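Long-range contacts in heme-binding protein HutZ (Vibrio cholerae, PDB 3TGV), which probably degrades heme to biliverdin with release of iron, and binds heme with high efficiency, as a member of the HugZ/HutZ heme oxygenase family: residues Gln12-Leu17 and Ile64-Asp69; Glu96-Val101 and Phe122-Leu127; Lys8-Glu13 and Lys80-Asp85. The protein carries 1 engineered substitution. All blocks are in the same frame, centred on the assembly; numbering follows the deposited sequence.

Contact 1. Residues Gln12-Leu17 and Ile64-Asp69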
loop_
_atom_site.group_PDB
_atom_site.type_symbol
_atom_site.label_atom_id
_atom_site.label_comp_id
_atom_site.label_asym_id
_atom_site.label_seq_id
_atom_site.Cartn_x
_atom_site.Cartn_y
_atom_site.Cartn_z
ATOM N N GLN A 12 -16.991 -5.500 -0.855
ATOM C CA GLN A 12 -18.040 -4.592 -0.387
ATOM C C GLN A 12 -17.662 -3.870 0.903
ATOM O O GLN A 12 -18.029 -2.712 1.109
ATOM C CB GLN A 12 -19.360 -5.354 -0.203
ATOM C CG GLN A 12 -20.104 -5.589 -1.503
ATOM C CD GLN A 12 -21.333 -6.472 -1.339
ATOM O OE1 GLN A 12 -21.546 -7.081 -0.288
ATOM N NE2 GLN A 12 -22.149 -6.545 -2.387
ATOM N N GLU A 13 -16.932 -4.553 1.778
ATOM C CA GLU A 13 -16.562 -3.975 3.064
ATOM C C GLU A 13 -15.378 -3.017 2.941
ATOM O O GLU A 13 -15.373 -1.949 3.550
ATOM C CB GLU A 13 -16.244 -5.081 4.079
ATOM C CG GLU A 13 -15.928 -4.576 5.494
ATOM C CD GLU A 13 -14.471 -4.151 5.675
ATOM O OE1 GLU A 13 -13.578 -4.848 5.130
ATOM O OE2 GLU A 13 -14.226 -3.127 6.367
ATOM N N ARG A 14 -14.367 -3.400 2.165
ATOM C CA ARG A 14 -13.174 -2.570 2.052
ATOM C C ARG A 14 -13.507 -1.286 1.303
ATOM O O ARG A 14 -14.169 -1.315 0.273
ATOM C CB ARG A 14 -12.050 -3.337 1.360
ATOM C CG ARG A 14 -11.621 -4.602 2.096
ATOM C CD ARG A 14 -10.585 -4.309 3.168
ATOM N NE ARG A 14 -11.186 -3.880 4.422
ATOM C CZ ARG A 14 -10.555 -3.183 5.360
ATOM N NH1 ARG A 14 -9.294 -2.799 5.187
ATOM N NH2 ARG A 14 -11.198 -2.846 6.470
ATOM N N LYS A 15 -13.056 -0.153 1.835
ATOM C CA LYS A 15 -13.402 1.135 1.267
ATOM C C LYS A 15 -12.219 1.807 0.571
ATOM O O LYS A 15 -12.389 2.814 -0.115
ATOM C CB LYS A 15 -13.955 2.052 2.365
ATOM C CG LYS A 15 -15.122 1.422 3.130
ATOM C CD LYS A 15 -16.459 1.997 2.683
ATOM C CE LYS A 15 -17.599 1.015 2.906
ATOM N NZ LYS A 15 -17.684 0.548 4.316
ATOM N N THR A 16 -11.026 1.254 0.745
ATOM C CA THR A 16 -9.815 1.885 0.229
ATOM C C THR A 16 -8.951 0.939 -0.609
ATOM O O THR A 16 -8.883 -0.271 -0.355
ATOM C CB THR A 16 -8.947 2.448 1.382
ATOM O OG1 THR A 16 -9.745 3.302 2.219
ATOM C CG2 THR A 16 -7.807 3.260 0.827
ATOM N N LEU A 17 -8.302 1.513 -1.615
ATOM C CA LEU A 17 -7.276 0.833 -2.386
ATOM C C LEU A 17 -5.908 1.356 -1.986
ATOM O O LEU A 17 -5.724 2.570 -1.769
ATOM C CB LEU A 17 -7.473 1.103 -3.882
ATOM C CG LEU A 17 -8.812 0.740 -4.520
ATOM C CD1 LEU A 17 -8.814 1.060 -6.027
ATOM C CD2 LEU A 17 -9.119 -0.737 -4.255
ATOM N N ILE A 64 -2.596 -2.290 -7.881
ATOM C CA ILE A 64 -3.655 -2.031 -6.899
ATOM C C ILE A 64 -3.775 -3.148 -5.857
ATOM O O ILE A 64 -3.675 -4.335 -6.185
ATOM C CB ILE A 64 -5.012 -1.890 -7.598
ATOM C CG1 ILE A 64 -5.015 -0.655 -8.502
ATOM C CG2 ILE A 64 -6.148 -1.825 -6.572
ATOM C CD1 ILE A 64 -6.139 -0.644 -9.506
ATOM N N MET A 65 -3.982 -2.772 -4.603
ATOM C CA MET A 65 -4.187 -3.761 -3.546
ATOM C C MET A 65 -5.306 -3.356 -2.598
ATOM O O MET A 65 -5.379 -2.207 -2.139
ATOM C CB MET A 65 -2.893 -4.005 -2.764
ATOM C CG MET A 65 -3.056 -4.956 -1.594
ATOM S SD MET A 65 -1.493 -5.416 -0.807
ATOM C CE MET A 65 -0.951 -3.811 -0.234
ATOM N N MET A 66 -6.181 -4.309 -2.323
ATOM C CA MET A 66 -7.241 -4.156 -1.343
ATOM C C MET A 66 -6.887 -5.137 -0.220
ATOM O O MET A 66 -6.722 -6.336 -0.466
ATOM C CB MET A 66 -8.568 -4.510 -2.018
ATOM C CG MET A 66 -9.836 -4.215 -1.251
ATOM S SD MET A 66 -11.285 -4.826 -2.171
ATOM C CE MET A 66 -11.026 -4.059 -3.755
ATOM N N ILE A 67 -6.728 -4.637 1.002
ATOM C CA ILE A 67 -6.153 -5.443 2.081
ATOM C C ILE A 67 -6.838 -5.267 3.444
ATOM O O ILE A 67 -7.286 -4.163 3.793
ATOM C CB ILE A 67 -4.629 -5.156 2.222
ATOM C CG1 ILE A 67 -4.001 -6.098 3.246
ATOM C CG2 ILE A 67 -4.376 -3.664 2.570
ATOM C CD1 ILE A 67 -2.499 -6.192 3.123
ATOM N N GLU A 68 -6.932 -6.349 4.218
ATOM C CA GLU A 68 -7.557 -6.249 5.533
ATOM C C GLU A 68 -6.627 -5.482 6.465
ATOM O O GLU A 68 -5.430 -5.398 6.214
ATOM C CB GLU A 68 -7.880 -7.626 6.126
ATOM C CG GLU A 68 -6.684 -8.356 6.692
ATOM C CD GLU A 68 -7.042 -9.747 7.220
ATOM O OE1 GLU A 68 -8.183 -9.959 7.680
ATOM O OE2 GLU A 68 -6.170 -10.621 7.175
ATOM N N ASP A 69 -7.178 -4.938 7.543
ATOM C CA ASP A 69 -6.424 -4.087 8.459
ATOM C C ASP A 69 -5.394 -4.885 9.246
ATOM O O ASP A 69 -5.591 -6.068 9.491
ATOM C CB ASP A 69 -7.382 -3.403 9.433
ATOM C CG ASP A 69 -8.182 -2.290 8.781
ATOM O OD1 ASP A 69 -7.696 -1.722 7.779
ATOM O OD2 ASP A 69 -9.286 -1.974 9.277
HETATM O O HOH W 1 -7.326 -1.857 1.247
#
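Arg14 lays its aliphatic base against Met66, with CB of Arg14 3.5 Å from CG of Met66, the two side chains sliding past each other in opposite directions. The arginine chain is bent at chi2 and chi3, and its guanidinium lies by Ile67 and Asp69. There NH1 of Arg14 gives a hydrogen bond to the carbonyl O of Ile67 (2.8 Å) and a straighter one to OD1 of Asp69 (3.2 Å, 162° at the hydrogen). The aspartate oxygen is met from above its carboxylate plane, which stands 80° from the guanidinium plane. Glu13 takes the head group side-on: NE of Arg14 lies 2.7 Å from OE1 of Glu13, while NH2 reaches OE2. Arginine suits this buried place because one flat group can serve two carboxylates and a carbonyl, and its positive charge may ease the repulsion between Glu13 and Asp69, whose OE2 and OD2 are 5.8 Å apart. Both oxygens of Asp69 have further donors on the second subunit, OD1 from the N of Glu70 and OD2 from OG1 of Thr71.

Next to the charged group the contact is apolar. CD2 of Leu17 touches CG2 of Ile64 and, at 3.9 Å, CE of Met66, so a branched and an unbranched chain fit against the same methyl. A water receives a bond from the N of Ile67 (2.9 Å) and lies 2.7 Å from the O of Thr16; farther in, Met65 bonds to Gln18 directly. Strands 16-22 and 61-67 are antiparallel neighbours in the split beta-barrel of the FMN-binding clan, and the Glu13-Arg14-Asp69 network lies at its dimer interface.

Contact 2. Residues Glu96-Val101 and Phe122-Leu127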
loop_
_atom_site.group_PDB
_atom_site.type_symbol
_atom_site.label_atom_id
_atom_site.label_comp_id
_atom_site.label_asym_id
_atom_site.label_seq_id
_atom_site.Cartn_x
_atom_site.Cartn_y
_atom_site.Cartn_z
ATOM N N GLU A 96 -20.851 11.988 -18.510
ATOM C CA GLU A 96 -21.840 11.070 -17.970
ATOM C C GLU A 96 -21.209 10.077 -16.985
ATOM O O GLU A 96 -21.773 9.799 -15.928
ATOM C CB GLU A 96 -22.538 10.332 -19.105
ATOM C CG GLU A 96 -23.822 9.634 -18.696
ATOM C CD GLU A 96 -24.540 9.024 -19.883
ATOM O OE1 GLU A 96 -24.624 7.778 -19.953
ATOM O OE2 GLU A 96 -25.014 9.795 -20.750
ATOM N N LEU A 97 -20.038 9.549 -17.331
ATOM C CA LEU A 97 -19.323 8.656 -16.426
ATOM C C LEU A 97 -18.956 9.365 -15.123
ATOM O O LEU A 97 -19.063 8.788 -14.040
ATOM C CB LEU A 97 -18.071 8.090 -17.093
ATOM C CG LEU A 97 -17.359 6.964 -16.331
ATOM C CD1 LEU A 97 -18.368 5.944 -15.810
ATOM C CD2 LEU A 97 -16.308 6.279 -17.210
ATOM N N TRP A 98 -18.527 10.618 -15.235
ATOM C CA TRP A 98 -18.176 11.421 -14.069
ATOM C C TRP A 98 -19.342 11.521 -13.105
ATOM O O TRP A 98 -19.207 11.244 -11.913
ATOM C CB TRP A 98 -17.761 12.829 -14.493
ATOM C CG TRP A 98 -17.637 13.786 -13.348
ATOM C CD1 TRP A 98 -18.657 14.425 -12.694
ATOM C CD2 TRP A 98 -16.426 14.229 -12.724
ATOM N NE1 TRP A 98 -18.150 15.230 -11.701
ATOM C CE2 TRP A 98 -16.783 15.129 -11.703
ATOM C CE3 TRP A 98 -15.072 13.952 -12.937
ATOM C CZ2 TRP A 98 -15.838 15.748 -10.890
ATOM C CZ3 TRP A 98 -14.136 14.569 -12.132
ATOM C CH2 TRP A 98 -14.522 15.456 -11.120
ATOM N N CYS A 99 -20.492 11.929 -13.625
ATOM C CA CYS A 99 -21.666 12.122 -12.789
ATOM C C CYS A 99 -22.089 10.824 -12.103
ATOM O O CYS A 99 -22.441 10.826 -10.925
ATOM C CB CYS A 99 -22.809 12.713 -13.620
ATOM S SG CYS A 99 -22.384 14.303 -14.401
ATOM N N GLN A 100 -22.036 9.713 -12.831
ATOM C CA GLN A 100 -22.412 8.419 -12.264
ATOM C C GLN A 100 -21.500 8.016 -11.107
ATOM O O GLN A 100 -21.964 7.664 -10.019
ATOM C CB GLN A 100 -22.386 7.339 -13.341
ATOM C CG GLN A 100 -23.404 7.549 -14.445
ATOM C CD GLN A 100 -23.104 6.723 -15.682
ATOM O OE1 GLN A 100 -22.767 5.538 -15.591
ATOM N NE2 GLN A 100 -23.212 7.350 -16.849
ATOM N N VAL A 101 -20.196 8.071 -11.348
ATOM C CA VAL A 101 -19.224 7.666 -10.342
ATOM C C VAL A 101 -19.247 8.613 -9.139
ATOM O O VAL A 101 -19.195 8.162 -7.995
ATOM C CB VAL A 101 -17.804 7.565 -10.932
ATOM C CG1 VAL A 101 -16.795 7.176 -9.849
ATOM C CG2 VAL A 101 -17.783 6.553 -12.067
ATOM N N PHE A 122 -8.850 18.042 -7.765
ATOM C CA PHE A 122 -9.335 16.675 -7.599
ATOM C C PHE A 122 -9.785 16.067 -8.905
ATOM O O PHE A 122 -10.744 16.524 -9.519
ATOM C CB PHE A 122 -10.406 16.566 -6.523
ATOM C CG PHE A 122 -9.842 16.357 -5.154
ATOM C CD1 PHE A 122 -9.475 17.437 -4.376
ATOM C CD2 PHE A 122 -9.645 15.074 -4.658
ATOM C CE1 PHE A 122 -8.939 17.253 -3.117
ATOM C CE2 PHE A 122 -9.110 14.879 -3.399
ATOM C CZ PHE A 122 -8.758 15.969 -2.627
ATOM N N MET A 123 -9.060 15.035 -9.317
ATOM C CA MET A 123 -9.267 14.382 -10.593
ATOM C C MET A 123 -9.871 13.003 -10.361
ATOM O O MET A 123 -9.578 12.354 -9.358
ATOM C CB MET A 123 -7.928 14.228 -11.310
ATOM C CG MET A 123 -7.109 15.494 -11.363
ATOM S SD MET A 123 -5.453 15.187 -11.999
ATOM C CE MET A 123 -5.380 16.431 -13.293
ATOM N N LEU A 124 -10.705 12.556 -11.292
ATOM C CA LEU A 124 -11.307 11.231 -11.195
ATOM C C LEU A 124 -10.638 10.277 -12.174
ATOM O O LEU A 124 -10.670 10.496 -13.384
ATOM C CB LEU A 124 -12.806 11.319 -11.478
ATOM C CG LEU A 124 -13.615 10.022 -11.529
ATOM C CD1 LEU A 124 -13.603 9.311 -10.179
ATOM C CD2 LEU A 124 -15.035 10.332 -11.959
ATOM N N PHE A 125 -10.023 9.221 -11.654
ATOM C CA PHE A 125 -9.362 8.244 -12.513
ATOM C C PHE A 125 -10.133 6.934 -12.562
ATOM O O PHE A 125 -10.520 6.403 -11.527
ATOM C CB PHE A 125 -7.925 7.967 -12.049
ATOM C CG PHE A 125 -6.967 9.104 -12.301
ATOM C CD1 PHE A 125 -6.186 9.131 -13.446
ATOM C CD2 PHE A 125 -6.845 10.133 -11.390
ATOM C CE1 PHE A 125 -5.304 10.168 -13.681
ATOM C CE2 PHE A 125 -5.968 11.173 -11.620
ATOM C CZ PHE A 125 -5.197 11.191 -12.768
ATOM N N ARG A 126 -10.356 6.429 -13.770
ATOM C CA ARG A 126 -10.853 5.066 -13.952
ATOM C C ARG A 126 -9.694 4.083 -14.033
ATOM O O ARG A 126 -8.744 4.297 -14.780
ATOM C CB ARG A 126 -11.699 4.951 -15.220
ATOM C CG ARG A 126 -11.728 3.535 -15.754
ATOM C CD ARG A 126 -13.007 3.188 -16.489
ATOM N NE ARG A 126 -13.058 3.752 -17.830
ATOM C CZ ARG A 126 -13.684 3.175 -18.851
ATOM N NH1 ARG A 126 -14.301 2.007 -18.685
ATOM N NH2 ARG A 126 -13.691 3.762 -20.043
ATOM N N LEU A 127 -9.769 3.003 -13.264
ATOM C CA LEU A 127 -8.711 2.005 -13.276
ATOM C C LEU A 127 -9.267 0.670 -13.733
ATOM O O LEU A 127 -10.190 0.140 -13.119
ATOM C CB LEU A 127 -8.114 1.854 -11.882
ATOM C CG LEU A 127 -7.880 3.155 -11.131
ATOM C CD1 LEU A 127 -7.395 2.831 -9.738
ATOM C CD2 LEU A 127 -6.882 4.022 -11.867
#
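Trp98 and Leu124 meet at the middle of this contact. The benzo side of the indole meets the leucine obliquely, CZ3 of Trp98 lying 3.6 Å from CB of Leu124 and CE3 3.7 Å from its CD2. Leu124 points from the strand toward the helix, and its CD1 also touches CG1 of Val101 at 3.9 Å, one turn further along. A single leucine thus serves two buried helix residues, CB and CD2 packing on the indole and CD1 on the compact beta-branched valine. The rim of the indole reaches on to the strand backbone, where the O of Phe122 lies near the ring plane, 4.2 Å from CH2 of Trp98.

At the more open border, CD2 of Leu97 sits over one face of the Arg126 guanidinium, offset toward its rim, and the two side chains cross at about a right angle. Arginine can supply a flat surface to the leucine while its polar end is engaged elsewhere: NH1 of Arg126 bonds to the carbonyl O of Glu40.

What positions these groups is the backbone. Trp98 has CG anti to the backbone N (chi1 169°), and the far ring of the indole then touches Leu124. Leu124 and Arg126 are two residues apart, so both face the helix, whereas Phe125 between them packs on Leu56 of helix 51-58. Val91 of strand 81-91 also touches Trp98, Leu124 and Arg126. With axes 10.2 Å apart and 96° between their directions, helix segment 96-101 and strand segment 122-127 form a nearly perpendicular helix-on-sheet packing against the barrel.

Contact 3. Residues Lys8-Glu13 and Lys80-Asp85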
loop_
_atom_site.group_PDB
_atom_site.type_symbol
_atom_site.label_atom_id
_atom_site.label_comp_id
_atom_site.label_asym_id
_atom_site.label_seq_id
_atom_site.Cartn_x
_atom_site.Cartn_y
_atom_site.Cartn_z
ATOM N N LYS A 8 -16.777 -11.427 -2.439
ATOM C CA LYS A 8 -17.807 -10.408 -2.561
ATOM C C LYS A 8 -17.899 -9.585 -1.281
ATOM O O LYS A 8 -17.813 -8.362 -1.325
ATOM C CB LYS A 8 -19.154 -11.046 -2.898
ATOM C CG LYS A 8 -20.269 -10.050 -3.189
ATOM C CD LYS A 8 -21.452 -10.756 -3.824
ATOM C CE LYS A 8 -22.740 -9.975 -3.651
ATOM N NZ LYS A 8 -22.679 -8.642 -4.299
ATOM N N GLU A 9 -18.055 -10.246 -0.139
ATOM C CA GLU A 9 -18.149 -9.522 1.123
ATOM C C GLU A 9 -16.955 -8.588 1.338
ATOM O O GLU A 9 -17.116 -7.464 1.806
ATOM C CB GLU A 9 -18.273 -10.483 2.299
ATOM C CG GLU A 9 -19.529 -11.366 2.262
ATOM C CD GLU A 9 -20.835 -10.569 2.158
ATOM O OE1 GLU A 9 -21.122 -10.003 1.070
ATOM O OE2 GLU A 9 -21.578 -10.520 3.169
ATOM N N PHE A 10 -15.763 -9.067 1.000
ATOM C CA PHE A 10 -14.525 -8.306 1.176
ATOM C C PHE A 10 -14.528 -7.064 0.299
ATOM O O PHE A 10 -14.217 -5.975 0.763
ATOM C CB PHE A 10 -13.330 -9.207 0.835
ATOM C CG PHE A 10 -11.969 -8.603 1.118
ATOM C CD1 PHE A 10 -11.453 -8.580 2.409
ATOM C CD2 PHE A 10 -11.180 -8.128 0.081
ATOM C CE1 PHE A 10 -10.189 -8.076 2.669
ATOM C CE2 PHE A 10 -9.911 -7.606 0.331
ATOM C CZ PHE A 10 -9.415 -7.585 1.627
ATOM N N ARG A 11 -14.885 -7.225 -0.972
ATOM C CA ARG A 11 -14.885 -6.094 -1.897
ATOM C C ARG A 11 -15.890 -5.048 -1.447
ATOM O O ARG A 11 -15.676 -3.858 -1.643
ATOM C CB ARG A 11 -15.243 -6.521 -3.318
ATOM C CG ARG A 11 -14.182 -7.325 -4.055
ATOM C CD ARG A 11 -14.790 -7.962 -5.316
ATOM N NE ARG A 11 -14.608 -7.105 -6.475
ATOM C CZ ARG A 11 -15.340 -7.145 -7.581
ATOM N NH1 ARG A 11 -16.349 -7.990 -7.699
ATOM N NH2 ARG A 11 -15.075 -6.295 -8.565
ATOM N N GLN A 12 -16.991 -5.500 -0.855
ATOM C CA GLN A 12 -18.040 -4.592 -0.387
ATOM C C GLN A 12 -17.662 -3.870 0.903
ATOM O O GLN A 12 -18.029 -2.712 1.109
ATOM C CB GLN A 12 -19.360 -5.354 -0.203
ATOM C CG GLN A 12 -20.104 -5.589 -1.503
ATOM C CD GLN A 12 -21.333 -6.472 -1.339
ATOM O OE1 GLN A 12 -21.546 -7.081 -0.288
ATOM N NE2 GLN A 12 -22.149 -6.545 -2.387
ATOM N N GLU A 13 -16.932 -4.553 1.778
ATOM C CA GLU A 13 -16.562 -3.975 3.064
ATOM C C GLU A 13 -15.378 -3.017 2.941
ATOM O O GLU A 13 -15.373 -1.949 3.550
ATOM C CB GLU A 13 -16.244 -5.081 4.079
ATOM C CG GLU A 13 -15.928 -4.576 5.494
ATOM C CD GLU A 13 -14.471 -4.151 5.675
ATOM O OE1 GLU A 13 -13.578 -4.848 5.130
ATOM O OE2 GLU A 13 -14.226 -3.127 6.367
ATOM N N LYS A 80 -5.142 -10.976 4.583
ATOM C CA LYS A 80 -6.117 -11.265 3.541
ATOM C C LYS A 80 -6.127 -10.114 2.542
ATOM O O LYS A 80 -6.258 -8.947 2.933
ATOM C CB LYS A 80 -7.491 -11.431 4.196
ATOM C CG LYS A 80 -8.640 -11.818 3.301
ATOM C CD LYS A 80 -9.839 -12.216 4.172
ATOM C CE LYS A 80 -11.162 -12.078 3.448
ATOM N NZ LYS A 80 -12.347 -12.318 4.336
ATOM N N ARG A 81 -5.978 -10.427 1.258
ATOM C CA ARG A 81 -5.837 -9.369 0.263
ATOM C C ARG A 81 -6.170 -9.792 -1.162
ATOM O O ARG A 81 -6.130 -10.984 -1.496
ATOM C CB ARG A 81 -4.412 -8.817 0.303
ATOM C CG ARG A 81 -3.334 -9.825 -0.106
ATOM C CD ARG A 81 -1.951 -9.340 0.325
ATOM N NE ARG A 81 -0.882 -10.224 -0.128
ATOM C CZ ARG A 81 -0.411 -11.257 0.570
ATOM N NH1 ARG A 81 -0.907 -11.541 1.764
ATOM N NH2 ARG A 81 0.563 -12.007 0.071
ATOM N N LEU A 82 -6.497 -8.793 -1.982
ATOM C CA LEU A 82 -6.712 -8.939 -3.418
ATOM C C LEU A 82 -5.754 -7.985 -4.103
ATOM O O LEU A 82 -5.690 -6.815 -3.732
ATOM C CB LEU A 82 -8.122 -8.496 -3.801
ATOM C CG LEU A 82 -9.333 -9.251 -3.254
ATOM C CD1 LEU A 82 -10.602 -8.625 -3.774
ATOM C CD2 LEU A 82 -9.270 -10.745 -3.618
ATOM N N THR A 83 -5.021 -8.452 -5.104
ATOM C CA THR A 83 -4.073 -7.575 -5.797
ATOM C C THR A 83 -4.194 -7.756 -7.308
ATOM O O THR A 83 -4.419 -8.876 -7.802
ATOM C CB THR A 83 -2.621 -7.855 -5.351
ATOM O OG1 THR A 83 -2.548 -7.858 -3.920
ATOM C CG2 THR A 83 -1.678 -6.779 -5.875
ATOM N N PHE A 84 -4.052 -6.657 -8.037
ATOM C CA PHE A 84 -4.099 -6.688 -9.493
ATOM C C PHE A 84 -3.474 -5.428 -10.065
ATOM O O PHE A 84 -3.421 -4.398 -9.390
ATOM C CB PHE A 84 -5.536 -6.850 -10.002
ATOM C CG PHE A 84 -6.485 -5.767 -9.553
ATOM C CD1 PHE A 84 -7.069 -5.814 -8.300
ATOM C CD2 PHE A 84 -6.826 -4.721 -10.406
ATOM C CE1 PHE A 84 -7.952 -4.822 -7.884
ATOM C CE2 PHE A 84 -7.717 -3.720 -9.994
ATOM C CZ PHE A 84 -8.280 -3.782 -8.734
ATOM N N ASP A 85 -2.982 -5.518 -11.296
ATOM C CA ASP A 85 -2.449 -4.359 -11.998
ATOM C C ASP A 85 -3.539 -3.817 -12.895
ATOM O O ASP A 85 -4.468 -4.547 -13.240
ATOM C CB ASP A 85 -1.218 -4.729 -12.823
ATOM C CG ASP A 85 -0.042 -5.162 -11.958
ATOM O OD1 ASP A 85 -0.084 -4.954 -10.723
ATOM O OD2 ASP A 85 0.928 -5.720 -12.515
#
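Phe10 has CG anti to the backbone N (chi1 -174°), and Lys80 likewise has CG anti to its own N (chi1 -177°), with the rest of its chain extended. The two side chains run past each other in opposite directions, and CE of Lys80 comes 3.7 Å from CD1 of Phe10. The lysine offers methylene carbons to the ring, while its NZ goes on to a salt bridge with OE2 of Glu6, on the same helix as Phe10. At the ring tip, CZ of Phe10 approaches the carbonyl O of Lys80 at 3.7 Å and CA of Arg81 at 4.2 Å, so the phenyl group reaches right to the strand backbone.

Leu82 meets the other side of the ring's outline. Its CD1 lies at the edge, near the ring plane, 3.9 Å from CD2 of Phe10, and the same methyl touches CG of Arg11 at 3.8 Å. Leucine fits because this one methyl can touch both helix residues, with its CG also near the ring. Arg11 crosses it at about a right angle, lending only the aliphatic start of its chain; its NH2 goes on to OH of Tyr42.

Axes 10.1 Å apart, with 81° between their directions, place helix segment 8-13 almost square across strand segment 81-85. Phe138, from the C-terminal loop, adds an edge-to-face partner to Phe10 and also packs on Leu82. Beneath the helix, strand 81-91 runs between strand 61-67, where Leu82 pairs with Met66, and strand 134-136, where Arg81 pairs with Lys136.

Contacts 1 and 3 both start from helix 3-13, and their centres are about 6 Å apart on the same side of the chain's centre. They are tied by adjacent strands 61-67 and 81-91, and by Glu68 OE2 with Lys80 N; both touch the second subunit. Contact 1 is the buried one and also the most polar, with Arg14 shared by two carboxylates; contacts 2 and 3 are partly buried and rest on apolar packing, with a guanidinium face in contact 2 and the aliphatic parts of Arg11 and Lys80 in contact 3. Contact 2 lies across the chain's centre, about 19 Å from contact 1 between centres, and away from the second subunit. The shared sheet connects them, Ile64 touching Leu127.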